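PDB 5NNY: WipB from Legionella pneumophila, which acts as a translocated Ser/Thr phosphatase that targets the host lysosomal nutrient-sensing machinery, its phosphatase domain being the part described here. Local coordinates for residues A[202-207]-A[300-305]. Sequence-based numbering, arbitrary orientation.
Sequences NEIKVF and FKITFI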
ATOM      1  N   ASN A 202      -9.349 -16.780  22.673  1.00 23.48           N
ATOM      2  CA  ASN A 202      -8.580 -17.647  21.789  1.00 24.55           C
ATOM      3  C   ASN A 202      -9.080 -17.478  20.351  1.00 22.38           C
ATOM      4  O   ASN A 202      -9.384 -18.442  19.652  1.00 20.51           O
ATOM      5  CB  ASN A 202      -8.669 -19.112  22.249  1.00 28.08           C
ATOM      6  CG  ASN A 202      -7.741 -20.031  21.482  1.00 33.53           C
ATOM      7  OD1 ASN A 202      -6.680 -19.617  21.017  1.00 27.38           O
ATOM      8  ND2 ASN A 202      -8.146 -21.288  21.337  1.00 27.16           N
ATOM      9  N   GLU A 203      -9.198 -16.225  19.931  1.00 25.72           N
ATOM     10  CA  GLU A 203      -9.699 -15.875  18.610  1.00 24.00           C
ATOM     11  C   GLU A 203      -8.769 -14.859  17.965  1.00 22.33           C
ATOM     12  O   GLU A 203      -8.211 -13.995  18.649  1.00 25.88           O
ATOM     13  CB  GLU A 203     -11.137 -15.328  18.705  1.00 26.89           C
ATOM     14  CG  GLU A 203     -11.802 -14.992  17.376  1.00 33.56           C
ATOM     15  CD  GLU A 203     -11.576 -13.542  16.933  1.00 49.88           C
ATOM     16  OE1 GLU A 203     -11.000 -12.739  17.709  1.00 47.86           O
ATOM     17  OE2 GLU A 203     -11.978 -13.205  15.793  1.00 51.11           O
ATOM     18  N   ILE A 204      -8.602 -14.960  16.646  1.00 17.84           N
ATOM     19  CA  ILE A 204      -7.741 -14.032  15.918  1.00 15.79           C
ATOM     20  C   ILE A 204      -8.380 -13.699  14.575  1.00 22.79           C
ATOM     21  O   ILE A 204      -8.997 -14.557  13.934  1.00 24.94           O
ATOM     22  CB  ILE A 204      -6.318 -14.602  15.765  1.00 15.51           C
ATOM     23  CG1 ILE A 204      -5.360 -13.549  15.191  1.00 20.41           C
ATOM     24  CG2 ILE A 204      -6.329 -15.897  14.919  1.00 20.13           C
ATOM     25  CD1 ILE A 204      -3.936 -14.058  15.048  1.00 20.63           C
ATOM     26  N   LYS A 205      -8.301 -12.423  14.192  1.00 18.59           N
ATOM     27  CA  LYS A 205      -8.695 -11.962  12.869  1.00 18.63           C
ATOM     28  C   LYS A 205      -7.408 -11.665  12.111  1.00 19.64           C
ATOM     29  O   LYS A 205      -6.604 -10.853  12.574  1.00 26.15           O
ATOM     30  CB  LYS A 205      -9.556 -10.702  12.934  1.00 21.24           C
ATOM     31  CG  LYS A 205     -10.821 -10.815  13.758  1.00 30.15           C
ATOM     32  CD  LYS A 205     -11.641  -9.529  13.655  1.00 40.51           C
ATOM     33  CE  LYS A 205     -12.466  -9.307  14.919  1.00 48.45           C
ATOM     34  NZ  LYS A 205     -13.504  -8.248  14.732  1.00 50.89           N
ATOM     35  N   VAL A 206      -7.211 -12.316  10.968  1.00 24.61           N
ATOM     36  CA  VAL A 206      -6.012 -12.132  10.145  1.00 18.09           C
ATOM     37  C   VAL A 206      -6.380 -11.251   8.957  1.00 23.05           C
ATOM     38  O   VAL A 206      -7.378 -11.512   8.274  1.00 16.65           O
ATOM     39  CB  VAL A 206      -5.420 -13.479   9.689  1.00 19.92           C
ATOM     40  CG1 VAL A 206      -4.369 -13.281   8.590  1.00 20.43           C
ATOM     41  CG2 VAL A 206      -4.791 -14.193  10.888  1.00 19.67           C
ATOM     42  N   PHE A 207      -5.584 -10.205   8.724  1.00 18.30           N
ATOM     43  CA  PHE A 207      -5.791  -9.256   7.633  1.00 15.79           C
ATOM     44  C   PHE A 207      -4.727  -9.456   6.569  1.00 15.96           C
ATOM     45  O   PHE A 207      -3.550  -9.652   6.876  1.00 19.94           O
ATOM     46  CB  PHE A 207      -5.747  -7.798   8.113  1.00 17.04           C
ATOM     47  CG  PHE A 207      -6.841  -7.437   9.100  1.00 22.32           C
ATOM     48  CD1 PHE A 207      -6.658  -7.625  10.456  1.00 26.23           C
ATOM     49  CD2 PHE A 207      -8.036  -6.895   8.659  1.00 23.71           C
ATOM     50  CE1 PHE A 207      -7.658  -7.287  11.365  1.00 23.55           C
ATOM     51  CE2 PHE A 207      -9.040  -6.552   9.556  1.00 28.80           C
ATOM     52  CZ  PHE A 207      -8.852  -6.750  10.909  1.00 26.09           C
ATOM     53  N   PHE A 300      -7.910 -22.946  17.661  1.00 22.53           N
ATOM     54  CA  PHE A 300      -8.360 -21.579  17.908  1.00 19.60           C
ATOM     55  C   PHE A 300      -9.400 -21.230  16.852  1.00 19.60           C
ATOM     56  O   PHE A 300      -9.571 -21.947  15.861  1.00 22.61           O
ATOM     57  CB  PHE A 300      -7.197 -20.581  17.872  1.00 20.90           C
ATOM     58  CG  PHE A 300      -6.376 -20.668  16.613  1.00 21.79           C
ATOM     59  CD1 PHE A 300      -6.728 -19.931  15.493  1.00 23.95           C
ATOM     60  CD2 PHE A 300      -5.286 -21.523  16.535  1.00 19.42           C
ATOM     61  CE1 PHE A 300      -6.014 -20.051  14.324  1.00 24.88           C
ATOM     62  CE2 PHE A 300      -4.551 -21.630  15.372  1.00 23.29           C
ATOM     63  CZ  PHE A 300      -4.917 -20.891  14.260  1.00 29.98           C
ATOM     64  N   LYS A 301     -10.094 -20.119  17.080  1.00 20.44           N
ATOM     65  CA  LYS A 301     -11.009 -19.539  16.106  1.00 21.85           C
ATOM     66  C   LYS A 301     -10.269 -18.488  15.289  1.00 20.92           C
ATOM     67  O   LYS A 301      -9.469 -17.730  15.834  1.00 21.56           O
ATOM     68  CB  LYS A 301     -12.210 -18.891  16.793  1.00 27.61           C
ATOM     69  CG  LYS A 301     -13.085 -19.892  17.524  1.00 31.31           C
ATOM     70  CD  LYS A 301     -14.129 -19.225  18.386  1.00 38.03           C
ATOM     71  CE  LYS A 301     -14.903 -20.291  19.146  1.00 40.33           C
ATOM     72  NZ  LYS A 301     -15.769 -19.743  20.223  1.00 46.98           N
ATOM     73  N   ILE A 302     -10.547 -18.441  13.990  1.00 18.12           N
ATOM     74  CA  ILE A 302      -9.902 -17.471  13.107  1.00 16.61           C
ATOM     75  C   ILE A 302     -10.931 -16.969  12.104  1.00 23.08           C
ATOM     76  O   ILE A 302     -11.766 -17.739  11.611  1.00 27.12           O
ATOM     77  CB  ILE A 302      -8.664 -18.078  12.405  1.00 20.64           C
ATOM     78  CG1 ILE A 302      -7.974 -17.058  11.479  1.00 20.74           C
ATOM     79  CG2 ILE A 302      -9.030 -19.320  11.628  1.00 21.72           C
ATOM     80  CD1 ILE A 302      -6.552 -17.421  11.183  1.00 22.34           C
ATOM     81  N   THR A 303     -10.895 -15.665  11.829  1.00 18.35           N
ATOM     82  CA  THR A 303     -11.600 -15.100  10.686  1.00 17.85           C
ATOM     83  C   THR A 303     -10.563 -14.425   9.801  1.00 17.13           C
ATOM     84  O   THR A 303      -9.628 -13.806  10.304  1.00 24.87           O
ATOM     85  CB  THR A 303     -12.676 -14.092  11.122  1.00 33.92           C
ATOM     86  OG1 THR A 303     -12.067 -13.065  11.906  1.00 44.81           O
ATOM     87  CG2 THR A 303     -13.746 -14.755  11.974  1.00 29.52           C
ATOM     88  N   PHE A 304     -10.695 -14.598   8.491  1.00 23.21           N
ATOM     89  CA  PHE A 304      -9.829 -13.929   7.530  1.00 26.52           C
ATOM     90  C   PHE A 304     -10.576 -12.743   6.932  1.00 29.62           C
ATOM     91  O   PHE A 304     -11.747 -12.866   6.568  1.00 29.15           O
ATOM     92  CB  PHE A 304      -9.381 -14.890   6.424  1.00 23.41           C
ATOM     93  CG  PHE A 304      -8.458 -15.970   6.895  1.00 23.62           C
ATOM     94  CD1 PHE A 304      -7.091 -15.767   6.935  1.00 23.70           C
ATOM     95  CD2 PHE A 304      -8.964 -17.196   7.311  1.00 27.83           C
ATOM     96  CE1 PHE A 304      -6.239 -16.767   7.364  1.00 19.99           C
ATOM     97  CE2 PHE A 304      -8.122 -18.193   7.745  1.00 22.30           C
ATOM     98  CZ  PHE A 304      -6.763 -17.997   7.757  1.00 24.41           C
ATOM     99  N   ILE A 305      -9.890 -11.604   6.831  1.00 28.69           N
ATOM    100  CA  ILE A 305     -10.432 -10.364   6.282  1.00 22.07           C
ATOM    101  C   ILE A 305      -9.481  -9.878   5.202  1.00 23.20           C
ATOM    102  O   ILE A 305      -8.301  -9.647   5.474  1.00 22.56           O
ATOM    103  CB  ILE A 305     -10.586  -9.276   7.361  1.00 34.15           C
ATOM    104  CG1 ILE A 305     -11.645  -9.669   8.398  1.00 42.30           C
ATOM    105  CG2 ILE A 305     -10.876  -7.921   6.715  1.00 39.36           C
ATOM    106  CD1 ILE A 305     -11.764  -8.676   9.540  1.00 45.03           C
TER
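Strands 203-207 and 301-305 pair in parallel at the margin of the mixed sheet of this calcineurin-like phosphatase domain, 301-305 being outermost. Five backbone hydrogen bonds join segments 202-207 and 300-305, the first from K301 N to N202 O. The bond from V206 N to T303 O (2.9 Å) lies nearly along the carbonyl axis, whereas I204 N sits above the carbonyl plane of K301, 3.0 Å from its O. CA-H...O contacts mostly share these acceptors, I302 CA lying 3.2 Å from I204 O.

Apolar packing dominates the face bearing I204, V206, I302 and F304, helix 233-253 covering the first three. I302, CG1 anti to its backbone N, brings CD1 to 3.7 Å from V206 CG2, while its CG1 rests over one face of the F304 ring, toward the rim. On the reverse face, F207 CE2 lies 3.5 Å from I305 CD1, and T303 OG1 meets K205 CG at 3.2 Å.

N202 and E203 face D198 in a G1 beta bulge; N202 OD1, 3.3 Å from F300 CB, accepts from A233 N, and ND2 donates to K299 O. I204 and V206 spend their backbone on strand 301-305, K205 and F207 on S196 and S194, so 203-207 bridges both neighbours.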